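Condensin complex subunit 3 (PDB 5OQR) serves as a regulatory subunit of the condensin complex, a complex required to convert interphase chromatin into mitotic-like condensed chromosomes. Local coordinates at residues A[207-212]-A[240-245]; A[229-234]-A[248-253]; A[178-183]-A[191-196]. All coordinates share one frame; numbering follows the deposited sequence.

Contact 1. Residues A[207-212]-A[240-245]; sequences CVYARV and ESVEKA
Cys207 O takes two backbone donors, Arg211 N and Val212 N, in a widened pi-type turn spanning the residues that meet helix 240-257, namely Tyr209 and Ala210, which press on Val242 and Ala245. The bond from Arg211 N to Cys207 O is 2.9 Å, and the wider one from Val212 N to the same oxygen is 3.1 Å. Across the contact itself no hydrogen bond forms, and the adhesion is apolar. Tyr209 carries most of it. With CG anti to the carbonyl carbon (chi1 -50°), its ring crosses Val242 at a slant and presents an edge rather than a face: Val242 CG1 lies near the ring plane, 3.5 Å from Tyr209 CE2. Val242 reaches that edge with the branch that lies anti to its own backbone N (chi1 -175°). At the other end of the contact the partners are small. Ala245 CB sits 4.2 Å from Tyr209 CB, and the methyl of Ala210 joins it more loosely, so the backbones come closest here, with 5.7 Å between the CA atoms of Ala210 and Ala245. The short helical segments cross at 43°, their axes 8.7 Å apart. Beyond the contact, Val208 and Val212 turn to Leu180 of helix 173-182, while Glu243 and Lys244 touch helix 275-288, which places this pair of helices in the middle of a row of packed helices.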
ATOM      1  N   CYS A 207      14.663   2.147   6.775  1.00 56.36           N
ATOM      2  CA  CYS A 207      15.804   3.053   6.838  1.00 60.06           C
ATOM      3  C   CYS A 207      15.367   4.509   6.786  1.00 45.77           C
ATOM      4  O   CYS A 207      16.012   5.369   7.396  1.00 45.69           O
ATOM      5  CB  CYS A 207      16.778   2.755   5.698  1.00 59.12           C
ATOM      6  SG  CYS A 207      18.158   1.704   6.184  1.00 89.95           S
ATOM      7  N   VAL A 208      14.280   4.806   6.073  1.00 46.36           N
ATOM      8  CA  VAL A 208      13.840   6.192   5.944  1.00 47.66           C
ATOM      9  C   VAL A 208      13.435   6.745   7.303  1.00 48.43           C
ATOM     10  O   VAL A 208      13.774   7.880   7.656  1.00 46.81           O
ATOM     11  CB  VAL A 208      12.689   6.301   4.925  1.00 46.91           C
ATOM     12  CG1 VAL A 208      12.379   7.761   4.637  1.00 57.48           C
ATOM     13  CG2 VAL A 208      13.028   5.574   3.632  1.00 51.56           C
ATOM     14  N   TYR A 209      12.706   5.951   8.089  1.00 50.08           N
ATOM     15  CA  TYR A 209      12.278   6.394   9.409  1.00 52.27           C
ATOM     16  C   TYR A 209      13.374   6.235  10.452  1.00 49.56           C
ATOM     17  O   TYR A 209      13.458   7.043  11.384  1.00 45.82           O
ATOM     18  CB  TYR A 209      11.042   5.610   9.854  1.00 54.26           C
ATOM     19  CG  TYR A 209       9.931   5.559   8.832  1.00 49.71           C
ATOM     20  CD1 TYR A 209       9.165   6.681   8.552  1.00 50.67           C
ATOM     21  CD2 TYR A 209       9.640   4.382   8.157  1.00 44.97           C
ATOM     22  CE1 TYR A 209       8.148   6.636   7.621  1.00 51.88           C
ATOM     23  CE2 TYR A 209       8.624   4.325   7.226  1.00 50.34           C
ATOM     24  CZ  TYR A 209       7.880   5.455   6.962  1.00 53.62           C
ATOM     25  OH  TYR A 209       6.864   5.404   6.033  1.00 54.70           O
ATOM     26  N   ALA A 210      14.220   5.214  10.314  1.00 48.45           N
ATOM     27  CA  ALA A 210      15.166   4.877  11.372  1.00 43.67           C
ATOM     28  C   ALA A 210      16.427   5.729  11.312  1.00 50.17           C
ATOM     29  O   ALA A 210      16.980   6.089  12.357  1.00 51.51           O
ATOM     30  CB  ALA A 210      15.531   3.396  11.287  1.00 48.62           C
ATOM     31  N   ARG A 211      16.901   6.061  10.116  1.00 54.96           N
ATOM     32  CA  ARG A 211      18.190   6.728   9.966  1.00 56.00           C
ATOM     33  C   ARG A 211      18.115   8.040   9.204  1.00 54.27           C
ATOM     34  O   ARG A 211      18.746   9.017   9.611  1.00 55.58           O
ATOM     35  CB  ARG A 211      19.184   5.799   9.252  1.00 58.77           C
ATOM     36  CG  ARG A 211      19.231   4.376   9.796  1.00 60.78           C
ATOM     37  CD  ARG A 211      20.638   3.973  10.198  1.00 77.72           C
ATOM     38  NE  ARG A 211      21.051   4.604  11.448  1.00 90.50           N
ATOM     39  CZ  ARG A 211      22.200   4.357  12.070  1.00100.95           C
ATOM     40  NH1 ARG A 211      22.486   4.981  13.205  1.00 86.39           N
ATOM     41  NH2 ARG A 211      23.064   3.487  11.561  1.00106.15           N
ATOM     42  N   VAL A 212      17.353   8.094   8.113  1.00 49.96           N
ATOM     43  CA  VAL A 212      17.452   9.227   7.200  1.00 57.69           C
ATOM     44  C   VAL A 212      16.696  10.436   7.736  1.00 59.22           C
ATOM     45  O   VAL A 212      17.175  11.570   7.646  1.00 52.31           O
ATOM     46  CB  VAL A 212      16.952   8.825   5.801  1.00 54.90           C
ATOM     47  CG1 VAL A 212      17.279   9.915   4.794  1.00 66.46           C
ATOM     48  CG2 VAL A 212      17.563   7.500   5.369  1.00 68.13           C
ATOM     49  N   GLU A 240       5.999  -5.356  10.169  1.00 50.82           N
ATOM     50  CA  GLU A 240       5.992  -5.052  11.596  1.00 48.53           C
ATOM     51  C   GLU A 240       7.165  -4.165  11.993  1.00 48.74           C
ATOM     52  O   GLU A 240       7.038  -3.345  12.910  1.00 53.64           O
ATOM     53  CB  GLU A 240       6.018  -6.355  12.395  1.00 54.82           C
ATOM     54  CG  GLU A 240       5.662  -6.206  13.862  1.00 61.20           C
ATOM     55  CD  GLU A 240       5.638  -7.540  14.591  1.00 75.22           C
ATOM     56  OE1 GLU A 240       5.662  -8.588  13.913  1.00 78.24           O
ATOM     57  OE2 GLU A 240       5.598  -7.542  15.840  1.00 68.04           O
ATOM     58  N   SER A 241       8.311  -4.307  11.324  1.00 49.45           N
ATOM     59  CA  SER A 241       9.496  -3.543  11.706  1.00 43.02           C
ATOM     60  C   SER A 241       9.444  -2.112  11.188  1.00 37.02           C
ATOM     61  O   SER A 241       9.783  -1.175  11.920  1.00 38.31           O
ATOM     62  CB  SER A 241      10.757  -4.239  11.195  1.00 43.64           C
ATOM     63  OG  SER A 241      11.082  -5.352  12.003  1.00 52.05           O
ATOM     64  N   VAL A 242       9.048  -1.920   9.930  1.00 39.91           N
ATOM     65  CA  VAL A 242       8.922  -0.569   9.392  1.00 40.59           C
ATOM     66  C   VAL A 242       7.903   0.216  10.205  1.00 42.73           C
ATOM     67  O   VAL A 242       8.126   1.377  10.570  1.00 38.90           O
ATOM     68  CB  VAL A 242       8.531  -0.610   7.902  1.00 43.58           C
ATOM     69  CG1 VAL A 242       8.532   0.792   7.319  1.00 40.71           C
ATOM     70  CG2 VAL A 242       9.464  -1.522   7.111  1.00 45.41           C
ATOM     71  N   GLU A 243       6.766  -0.412  10.499  1.00 46.29           N
ATOM     72  CA  GLU A 243       5.730   0.248  11.281  1.00 41.61           C
ATOM     73  C   GLU A 243       6.248   0.623  12.664  1.00 40.99           C
ATOM     74  O   GLU A 243       5.887   1.672  13.208  1.00 37.82           O
ATOM     75  CB  GLU A 243       4.510  -0.666  11.378  1.00 50.78           C
ATOM     76  CG  GLU A 243       3.264   0.013  11.903  1.00 63.81           C
ATOM     77  CD  GLU A 243       3.052  -0.240  13.378  1.00 70.92           C
ATOM     78  OE1 GLU A 243       2.803  -1.405  13.750  1.00 86.48           O
ATOM     79  OE2 GLU A 243       3.147   0.723  14.167  1.00 69.31           O
ATOM     80  N   LYS A 244       7.105  -0.221  13.243  1.00 44.21           N
ATOM     81  CA  LYS A 244       7.668   0.074  14.557  1.00 37.94           C
ATOM     82  C   LYS A 244       8.654   1.232  14.486  1.00 35.83           C
ATOM     83  O   LYS A 244       8.725   2.051  15.408  1.00 36.07           O
ATOM     84  CB  LYS A 244       8.352  -1.168  15.122  1.00 39.03           C
ATOM     85  CG  LYS A 244       8.091  -1.418  16.592  1.00 38.39           C
ATOM     86  CD  LYS A 244       8.525  -0.259  17.462  1.00 42.58           C
ATOM     87  CE  LYS A 244       8.421  -0.625  18.933  1.00 42.03           C
ATOM     88  NZ  LYS A 244       8.635   0.543  19.827  1.00 39.47           N
ATOM     89  N   ALA A 245       9.430   1.311  13.404  1.00 37.81           N
ATOM     90  CA  ALA A 245      10.403   2.389  13.266  1.00 38.43           C
ATOM     91  C   ALA A 245       9.712   3.734  13.095  1.00 35.97           C
ATOM     92  O   ALA A 245      10.190   4.752  13.605  1.00 35.87           O
ATOM     93  CB  ALA A 245      11.329   2.109  12.082  1.00 41.70           C
TER

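Contact 2. Residues A[229-234]-A[248-253]; sequences RILKWG and DMLAYQ
Ile230 and Met249 form the closer half of this buried, wholly apolar contact, and Leu231 with Leu250 the slacker half. The Met249 chain runs extended from the backbone and then bends at its last torsion (chi3 68°), swinging the terminal methyl so that Met249 CE lies 3.9 Å from Ile230 CG2. The two side chains meet at about a right angle, end of methionine against the gamma branch of isoleucine. Leu231 reaches across with one methyl: its CD2 stands 4.2 Å from Leu250 CG, and Leu231 CD2 is also 4.3 Å from Met249 CE. Such reaching is needed because the axes of the two segments approach no closer than 11.5 Å. On the more open side of segment 248-253, Tyr252 is exposed and takes no part in the contact, and on segment 229-234 Lys232 and Trp233 are directed elsewhere: Lys232 NZ and Trp233 NE1 each hydrogen-bond to an aromatic side chain of another protein chain. The segments run at 126° to each other, both within the fifth HEAT repeat. Tyr209 of helix 202-212 lies against Ile230 and Met249, Trp254 touches Leu231 and Met249, and Phe285 of helix 275-288 packs on Leu250 from the following part of the row.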
ATOM      1  N   ARG A 229       1.826  12.707   5.181  1.00 41.64           N
ATOM      2  CA  ARG A 229       2.065  11.611   4.250  1.00 36.11           C
ATOM      3  C   ARG A 229       3.064  10.619   4.828  1.00 42.41           C
ATOM      4  O   ARG A 229       2.939   9.406   4.621  1.00 40.06           O
ATOM      5  CB  ARG A 229       2.552  12.164   2.911  1.00 50.67           C
ATOM      6  CG  ARG A 229       2.334  11.217   1.742  1.00 68.97           C
ATOM      7  CD  ARG A 229       2.269  11.951   0.408  1.00 76.99           C
ATOM      8  NE  ARG A 229       3.561  12.518   0.015  1.00 80.04           N
ATOM      9  CZ  ARG A 229       3.858  13.815  -0.029  1.00 78.85           C
ATOM     10  NH1 ARG A 229       2.959  14.737   0.288  1.00 77.95           N
ATOM     11  NH2 ARG A 229       5.072  14.197  -0.407  1.00 86.59           N
ATOM     12  N   ILE A 230       4.055  11.115   5.570  1.00 42.97           N
ATOM     13  CA  ILE A 230       5.009  10.234   6.242  1.00 42.30           C
ATOM     14  C   ILE A 230       4.279   9.304   7.202  1.00 46.13           C
ATOM     15  O   ILE A 230       4.368   8.075   7.100  1.00 39.08           O
ATOM     16  CB  ILE A 230       6.081  11.062   6.973  1.00 40.13           C
ATOM     17  CG1 ILE A 230       6.956  11.802   5.962  1.00 53.74           C
ATOM     18  CG2 ILE A 230       6.946  10.168   7.863  1.00 61.56           C
ATOM     19  CD1 ILE A 230       7.873  12.824   6.580  1.00 44.48           C
ATOM     20  N   LEU A 231       3.554   9.884   8.161  1.00 43.21           N
ATOM     21  CA  LEU A 231       2.908   9.080   9.191  1.00 41.27           C
ATOM     22  C   LEU A 231       1.875   8.137   8.592  1.00 40.36           C
ATOM     23  O   LEU A 231       1.731   6.996   9.042  1.00 39.94           O
ATOM     24  CB  LEU A 231       2.263   9.993  10.233  1.00 41.73           C
ATOM     25  CG  LEU A 231       3.200  10.996  10.905  1.00 36.46           C
ATOM     26  CD1 LEU A 231       2.417  11.883  11.856  1.00 35.12           C
ATOM     27  CD2 LEU A 231       4.326  10.283  11.637  1.00 36.40           C
ATOM     28  N   LYS A 232       1.145   8.594   7.574  1.00 40.93           N
ATOM     29  CA  LYS A 232       0.156   7.734   6.935  1.00 41.39           C
ATOM     30  C   LYS A 232       0.805   6.464   6.403  1.00 44.88           C
ATOM     31  O   LYS A 232       0.289   5.358   6.601  1.00 49.08           O
ATOM     32  CB  LYS A 232      -0.545   8.492   5.808  1.00 41.41           C
ATOM     33  CG  LYS A 232      -1.747   7.759   5.229  1.00 47.79           C
ATOM     34  CD  LYS A 232      -2.266   8.425   3.967  1.00 53.54           C
ATOM     35  CE  LYS A 232      -1.320   8.218   2.795  1.00 77.15           C
ATOM     36  NZ  LYS A 232      -1.867   8.765   1.526  1.00 87.59           N
ATOM     37  N   TRP A 233       1.944   6.603   5.725  1.00 47.51           N
ATOM     38  CA  TRP A 233       2.639   5.435   5.194  1.00 50.96           C
ATOM     39  C   TRP A 233       3.281   4.621   6.311  1.00 44.42           C
ATOM     40  O   TRP A 233       3.123   3.398   6.371  1.00 39.56           O
ATOM     41  CB  TRP A 233       3.694   5.876   4.180  1.00 52.34           C
ATOM     42  CG  TRP A 233       3.141   6.270   2.846  1.00 61.34           C
ATOM     43  CD1 TRP A 233       1.987   5.825   2.272  1.00 75.02           C
ATOM     44  CD2 TRP A 233       3.721   7.192   1.917  1.00 67.50           C
ATOM     45  NE1 TRP A 233       1.814   6.409   1.043  1.00 82.57           N
ATOM     46  CE2 TRP A 233       2.865   7.253   0.801  1.00 78.23           C
ATOM     47  CE3 TRP A 233       4.882   7.970   1.920  1.00 70.69           C
ATOM     48  CZ2 TRP A 233       3.132   8.063  -0.300  1.00 89.86           C
ATOM     49  CZ3 TRP A 233       5.145   8.773   0.826  1.00 75.61           C
ATOM     50  CH2 TRP A 233       4.274   8.814  -0.269  1.00 84.47           C
ATOM     51  N   GLY A 234       4.006   5.289   7.209  1.00 36.33           N
ATOM     52  CA  GLY A 234       4.752   4.566   8.225  1.00 35.68           C
ATOM     53  C   GLY A 234       3.858   3.789   9.174  1.00 38.74           C
ATOM     54  O   GLY A 234       4.066   2.598   9.407  1.00 46.48           O
ATOM     55  N   ASP A 248       8.357   4.840  16.463  1.00 43.41           N
ATOM     56  CA  ASP A 248       9.408   5.298  17.366  1.00 41.27           C
ATOM     57  C   ASP A 248       9.885   6.694  16.993  1.00 35.05           C
ATOM     58  O   ASP A 248      10.155   7.519  17.871  1.00 35.72           O
ATOM     59  CB  ASP A 248      10.574   4.309  17.358  1.00 40.96           C
ATOM     60  CG  ASP A 248      10.317   3.091  18.229  1.00 43.11           C
ATOM     61  OD1 ASP A 248       9.142   2.818  18.542  1.00 46.33           O
ATOM     62  OD2 ASP A 248      11.292   2.405  18.599  1.00 54.48           O
ATOM     63  N   MET A 249      10.004   6.977  15.694  1.00 34.81           N
ATOM     64  CA  MET A 249      10.341   8.328  15.260  1.00 37.78           C
ATOM     65  C   MET A 249       9.285   9.318  15.718  1.00 34.36           C
ATOM     66  O   MET A 249       9.604  10.451  16.096  1.00 40.02           O
ATOM     67  CB  MET A 249      10.479   8.363  13.740  1.00 45.21           C
ATOM     68  CG  MET A 249      10.598   9.765  13.137  1.00 41.23           C
ATOM     69  SD  MET A 249      10.258   9.773  11.370  1.00 51.05           S
ATOM     70  CE  MET A 249       8.511   9.379  11.362  1.00 49.98           C
ATOM     71  N   LEU A 250       8.019   8.909  15.677  1.00 38.65           N
ATOM     72  CA  LEU A 250       6.931   9.784  16.087  1.00 37.97           C
ATOM     73  C   LEU A 250       6.905   9.956  17.600  1.00 33.67           C
ATOM     74  O   LEU A 250       6.633  11.052  18.102  1.00 36.75           O
ATOM     75  CB  LEU A 250       5.609   9.210  15.571  1.00 36.91           C
ATOM     76  CG  LEU A 250       4.282   9.934  15.816  1.00 35.25           C
ATOM     77  CD1 LEU A 250       3.669   9.515  17.141  1.00 33.41           C
ATOM     78  CD2 LEU A 250       4.440  11.447  15.745  1.00 36.81           C
ATOM     79  N   ALA A 251       7.218   8.898  18.343  1.00 32.65           N
ATOM     80  CA  ALA A 251       7.026   8.885  19.785  1.00 32.63           C
ATOM     81  C   ALA A 251       8.255   9.308  20.578  1.00 35.71           C
ATOM     82  O   ALA A 251       8.144   9.490  21.794  1.00 39.12           O
ATOM     83  CB  ALA A 251       6.597   7.487  20.240  1.00 35.13           C
ATOM     84  N   TYR A 252       9.416   9.465  19.944  1.00 38.36           N
ATOM     85  CA  TYR A 252      10.625   9.795  20.691  1.00 36.86           C
ATOM     86  C   TYR A 252      11.373  10.981  20.097  1.00 43.24           C
ATOM     87  O   TYR A 252      12.004  11.745  20.834  1.00 60.85           O
ATOM     88  CB  TYR A 252      11.550   8.580  20.769  1.00 43.47           C
ATOM     89  CG  TYR A 252      11.121   7.556  21.798  1.00 37.32           C
ATOM     90  CD1 TYR A 252      11.135   7.859  23.151  1.00 35.69           C
ATOM     91  CD2 TYR A 252      10.709   6.289  21.417  1.00 37.83           C
ATOM     92  CE1 TYR A 252      10.745   6.932  24.095  1.00 33.23           C
ATOM     93  CE2 TYR A 252      10.318   5.354  22.354  1.00 36.43           C
ATOM     94  CZ  TYR A 252      10.338   5.681  23.692  1.00 37.16           C
ATOM     95  OH  TYR A 252       9.949   4.754  24.632  1.00 45.02           O
ATOM     96  N   GLN A 253      11.317  11.151  18.778  1.00 41.10           N
ATOM     97  CA  GLN A 253      11.964  12.300  18.151  1.00 45.77           C
ATOM     98  C   GLN A 253      10.983  13.453  17.947  1.00 49.36           C
ATOM     99  O   GLN A 253      11.208  14.562  18.440  1.00 47.91           O
ATOM    100  CB  GLN A 253      12.586  11.898  16.811  1.00 56.32           C
ATOM    101  CG  GLN A 253      13.448  12.997  16.198  1.00 73.00           C
ATOM    102  CD  GLN A 253      13.530  12.907  14.690  1.00 75.33           C
ATOM    103  OE1 GLN A 253      13.484  11.820  14.115  1.00 73.91           O
ATOM    104  NE2 GLN A 253      13.640  14.058  14.037  1.00 69.12           N
TER

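Contact 3. Residues A[178-183]-A[191-196]; sequences SVLLNI and PFILER
Helix 173-182 and the short helix 190-195, successive helices at the end of the fourth HEAT repeat, meet through apolar contacts in which Leu180 faces Ile193 and Arg196. Leu180 forks between them. Its CD1 lies 3.9 Å from Ile193 CB, and its CD2 is 4.0 Å from Arg196 CB, so each methyl serves one partner. Putting CG anti to the backbone N (chi1 178°) carries the leucine toward the neighbouring helix, where it meets Ile193 at roughly a right angle. In Ile193 the CG1 branch takes the crowded position between backbone N and carbonyl carbon (chi1 73°), and CG2 meets Ile183 CG2 at 4.3 Å and also lies near Leu180 CD1. Arg196 contributes only the carbon base of its chain here; its guanidinium bends off, forming a salt bridge with Asp199 through NH2, and NH1 forms another with Glu195 OE1 at 3.5 Å. Glu195 in turn is salt-bridged through OE2 to a basic side chain of another protein chain. Leu167 of helix 158-169 and Val208 and Val212 of helix 202-212 also pack on Leu180. Aliphatic side chains packed between successive helices are typical of the HEAT-repeat alpha-solenoid.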
ATOM      1  N   SER A 178      22.160   1.934   0.062  1.00 68.68           N
ATOM      2  CA  SER A 178      23.439   2.618   0.213  1.00 68.73           C
ATOM      3  C   SER A 178      23.332   4.071  -0.227  1.00 66.78           C
ATOM      4  O   SER A 178      23.845   4.972   0.446  1.00 64.19           O
ATOM      5  CB  SER A 178      24.519   1.891  -0.585  1.00 69.22           C
ATOM      6  OG  SER A 178      25.796   2.450  -0.336  1.00 67.19           O
ATOM      7  N   VAL A 179      22.670   4.318  -1.360  1.00 66.46           N
ATOM      8  CA  VAL A 179      22.435   5.692  -1.794  1.00 70.82           C
ATOM      9  C   VAL A 179      21.549   6.406  -0.785  1.00 76.51           C
ATOM     10  O   VAL A 179      21.760   7.581  -0.460  1.00 69.86           O
ATOM     11  CB  VAL A 179      21.806   5.717  -3.201  1.00 71.97           C
ATOM     12  CG1 VAL A 179      21.803   7.130  -3.746  1.00 80.17           C
ATOM     13  CG2 VAL A 179      22.542   4.788  -4.160  1.00 73.14           C
ATOM     14  N   LEU A 180      20.543   5.699  -0.270  1.00 72.01           N
ATOM     15  CA  LEU A 180      19.610   6.288   0.680  1.00 73.27           C
ATOM     16  C   LEU A 180      20.304   6.694   1.973  1.00 75.77           C
ATOM     17  O   LEU A 180      19.845   7.614   2.660  1.00 75.10           O
ATOM     18  CB  LEU A 180      18.486   5.290   0.962  1.00 74.96           C
ATOM     19  CG  LEU A 180      17.397   5.656   1.969  1.00 66.33           C
ATOM     20  CD1 LEU A 180      16.828   7.039   1.704  1.00 62.70           C
ATOM     21  CD2 LEU A 180      16.303   4.601   1.914  1.00 65.68           C
ATOM     22  N   LEU A 181      21.409   6.034   2.315  1.00 74.90           N
ATOM     23  CA  LEU A 181      22.069   6.249   3.596  1.00 78.85           C
ATOM     24  C   LEU A 181      23.197   7.272   3.541  1.00 83.17           C
ATOM     25  O   LEU A 181      23.695   7.669   4.600  1.00 84.54           O
ATOM     26  CB  LEU A 181      22.625   4.923   4.124  1.00 75.41           C
ATOM     27  CG  LEU A 181      21.694   4.118   5.030  1.00 77.84           C
ATOM     28  CD1 LEU A 181      22.224   2.709   5.215  1.00 74.52           C
ATOM     29  CD2 LEU A 181      21.539   4.807   6.377  1.00 90.42           C
ATOM     30  N   ASN A 182      23.613   7.707   2.352  1.00 78.69           N
ATOM     31  CA  ASN A 182      24.743   8.617   2.226  1.00 79.92           C
ATOM     32  C   ASN A 182      24.453   9.861   1.402  1.00 79.05           C
ATOM     33  O   ASN A 182      25.317  10.739   1.329  1.00 82.95           O
ATOM     34  CB  ASN A 182      25.946   7.889   1.608  1.00 84.63           C
ATOM     35  CG  ASN A 182      26.317   6.632   2.367  1.00 82.38           C
ATOM     36  OD1 ASN A 182      27.170   6.657   3.254  1.00 78.14           O
ATOM     37  ND2 ASN A 182      25.671   5.524   2.025  1.00 78.89           N
ATOM     38  N   ILE A 183      23.274   9.972   0.788  1.00 82.45           N
ATOM     39  CA  ILE A 183      22.966  11.156  -0.004  1.00 88.54           C
ATOM     40  C   ILE A 183      22.680  12.340   0.915  1.00 92.96           C
ATOM     41  O   ILE A 183      22.284  12.189   2.077  1.00 87.21           O
ATOM     42  CB  ILE A 183      21.785  10.882  -0.949  1.00 83.64           C
ATOM     43  CG1 ILE A 183      21.520  12.095  -1.839  1.00 85.04           C
ATOM     44  CG2 ILE A 183      20.533  10.524  -0.153  1.00 87.64           C
ATOM     45  CD1 ILE A 183      20.751  11.766  -3.096  1.00 87.66           C
ATOM     46  N   PRO A 191      12.218  14.988  -1.624  1.00 92.37           N
ATOM     47  CA  PRO A 191      11.089  14.253  -2.220  1.00 86.15           C
ATOM     48  C   PRO A 191      11.422  12.823  -2.605  1.00 89.00           C
ATOM     49  O   PRO A 191      10.528  11.968  -2.616  1.00 79.80           O
ATOM     50  CB  PRO A 191      10.739  15.096  -3.453  1.00 84.81           C
ATOM     51  CG  PRO A 191      11.250  16.453  -3.146  1.00 99.22           C
ATOM     52  CD  PRO A 191      12.486  16.249  -2.335  1.00103.49           C
ATOM     53  N   PHE A 192      12.685  12.533  -2.917  1.00 98.59           N
ATOM     54  CA  PHE A 192      13.041  11.208  -3.408  1.00 97.12           C
ATOM     55  C   PHE A 192      13.285  10.221  -2.275  1.00 84.58           C
ATOM     56  O   PHE A 192      12.983   9.032  -2.425  1.00 79.05           O
ATOM     57  CB  PHE A 192      14.273  11.302  -4.307  1.00104.20           C
ATOM     58  CG  PHE A 192      14.101  12.248  -5.460  1.00102.12           C
ATOM     59  CD1 PHE A 192      13.646  11.793  -6.686  1.00 97.31           C
ATOM     60  CD2 PHE A 192      14.384  13.596  -5.313  1.00104.72           C
ATOM     61  CE1 PHE A 192      13.483  12.663  -7.745  1.00104.48           C
ATOM     62  CE2 PHE A 192      14.223  14.471  -6.368  1.00103.45           C
ATOM     63  CZ  PHE A 192      13.771  14.004  -7.585  1.00106.45           C
ATOM     64  N   ILE A 193      13.822  10.680  -1.141  1.00 86.73           N
ATOM     65  CA  ILE A 193      14.014   9.774  -0.015  1.00 86.74           C
ATOM     66  C   ILE A 193      12.668   9.396   0.587  1.00 71.56           C
ATOM     67  O   ILE A 193      12.483   8.267   1.056  1.00 67.35           O
ATOM     68  CB  ILE A 193      14.957  10.390   1.038  1.00 84.37           C
ATOM     69  CG1 ILE A 193      14.269  11.521   1.812  1.00 86.21           C
ATOM     70  CG2 ILE A 193      16.238  10.892   0.372  1.00 87.21           C
ATOM     71  CD1 ILE A 193      15.103  12.096   2.935  1.00100.82           C
ATOM     72  N   LEU A 194      11.706  10.320   0.572  1.00 68.53           N
ATOM     73  CA  LEU A 194      10.374  10.012   1.080  1.00 61.15           C
ATOM     74  C   LEU A 194       9.675   8.985   0.201  1.00 61.63           C
ATOM     75  O   LEU A 194       8.934   8.133   0.704  1.00 64.64           O
ATOM     76  CB  LEU A 194       9.548  11.293   1.179  1.00 69.38           C
ATOM     77  CG  LEU A 194       9.587  12.045   2.514  1.00 67.99           C
ATOM     78  CD1 LEU A 194      10.937  11.931   3.217  1.00 67.19           C
ATOM     79  CD2 LEU A 194       9.220  13.508   2.290  1.00 79.38           C
ATOM     80  N   GLU A 195       9.898   9.044  -1.112  1.00 71.91           N
ATOM     81  CA  GLU A 195       9.356   8.014  -1.988  1.00 68.82           C
ATOM     82  C   GLU A 195       9.819   6.629  -1.558  1.00 66.32           C
ATOM     83  O   GLU A 195       9.078   5.652  -1.713  1.00 66.58           O
ATOM     84  CB  GLU A 195       9.764   8.286  -3.434  1.00 74.59           C
ATOM     85  CG  GLU A 195       9.144   7.330  -4.439  1.00 80.47           C
ATOM     86  CD  GLU A 195       9.594   7.602  -5.860  1.00 93.21           C
ATOM     87  OE1 GLU A 195      10.806   7.828  -6.068  1.00 93.66           O
ATOM     88  OE2 GLU A 195       8.736   7.596  -6.768  1.00 98.63           O
ATOM     89  N   ARG A 196      11.031   6.524  -1.010  1.00 71.58           N
ATOM     90  CA  ARG A 196      11.533   5.229  -0.568  1.00 66.11           C
ATOM     91  C   ARG A 196      10.728   4.674   0.595  1.00 58.15           C
ATOM     92  O   ARG A 196      10.777   3.466   0.846  1.00 58.75           O
ATOM     93  CB  ARG A 196      13.005   5.330  -0.166  1.00 73.67           C
ATOM     94  CG  ARG A 196      13.907   6.049  -1.159  1.00 78.51           C
ATOM     95  CD  ARG A 196      13.516   5.834  -2.617  1.00 76.23           C
ATOM     96  NE  ARG A 196      13.287   4.433  -2.952  1.00 62.44           N
ATOM     97  CZ  ARG A 196      12.753   4.020  -4.097  1.00 66.12           C
ATOM     98  NH1 ARG A 196      12.393   4.901  -5.020  1.00 66.40           N
ATOM     99  NH2 ARG A 196      12.578   2.727  -4.320  1.00 72.10           N
TER

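The three contacts follow the course of the solenoid. Contacts 2 and 3 are buried, whereas contact 1 is only partly so, with alanines at its more open end. Contacts 1 and 2 share helix 240-257, and Tyr209 bridges them by packing, with Tyr209 OH 3.1 Å from Gly234 N. Contact 3 joins contact 1 through helix 202-212, where Val212 CG1 packs on Ile193 CD1 at 3.6 Å. None has a hydrogen bond between its segments. Their apolar chemistry differs: an aromatic edge with small residues in contact 1, methionine and branched residues in contact 2, aliphatic branches plus an arginine base in contact 3. Contacts 2 and 3 also border another protein chain.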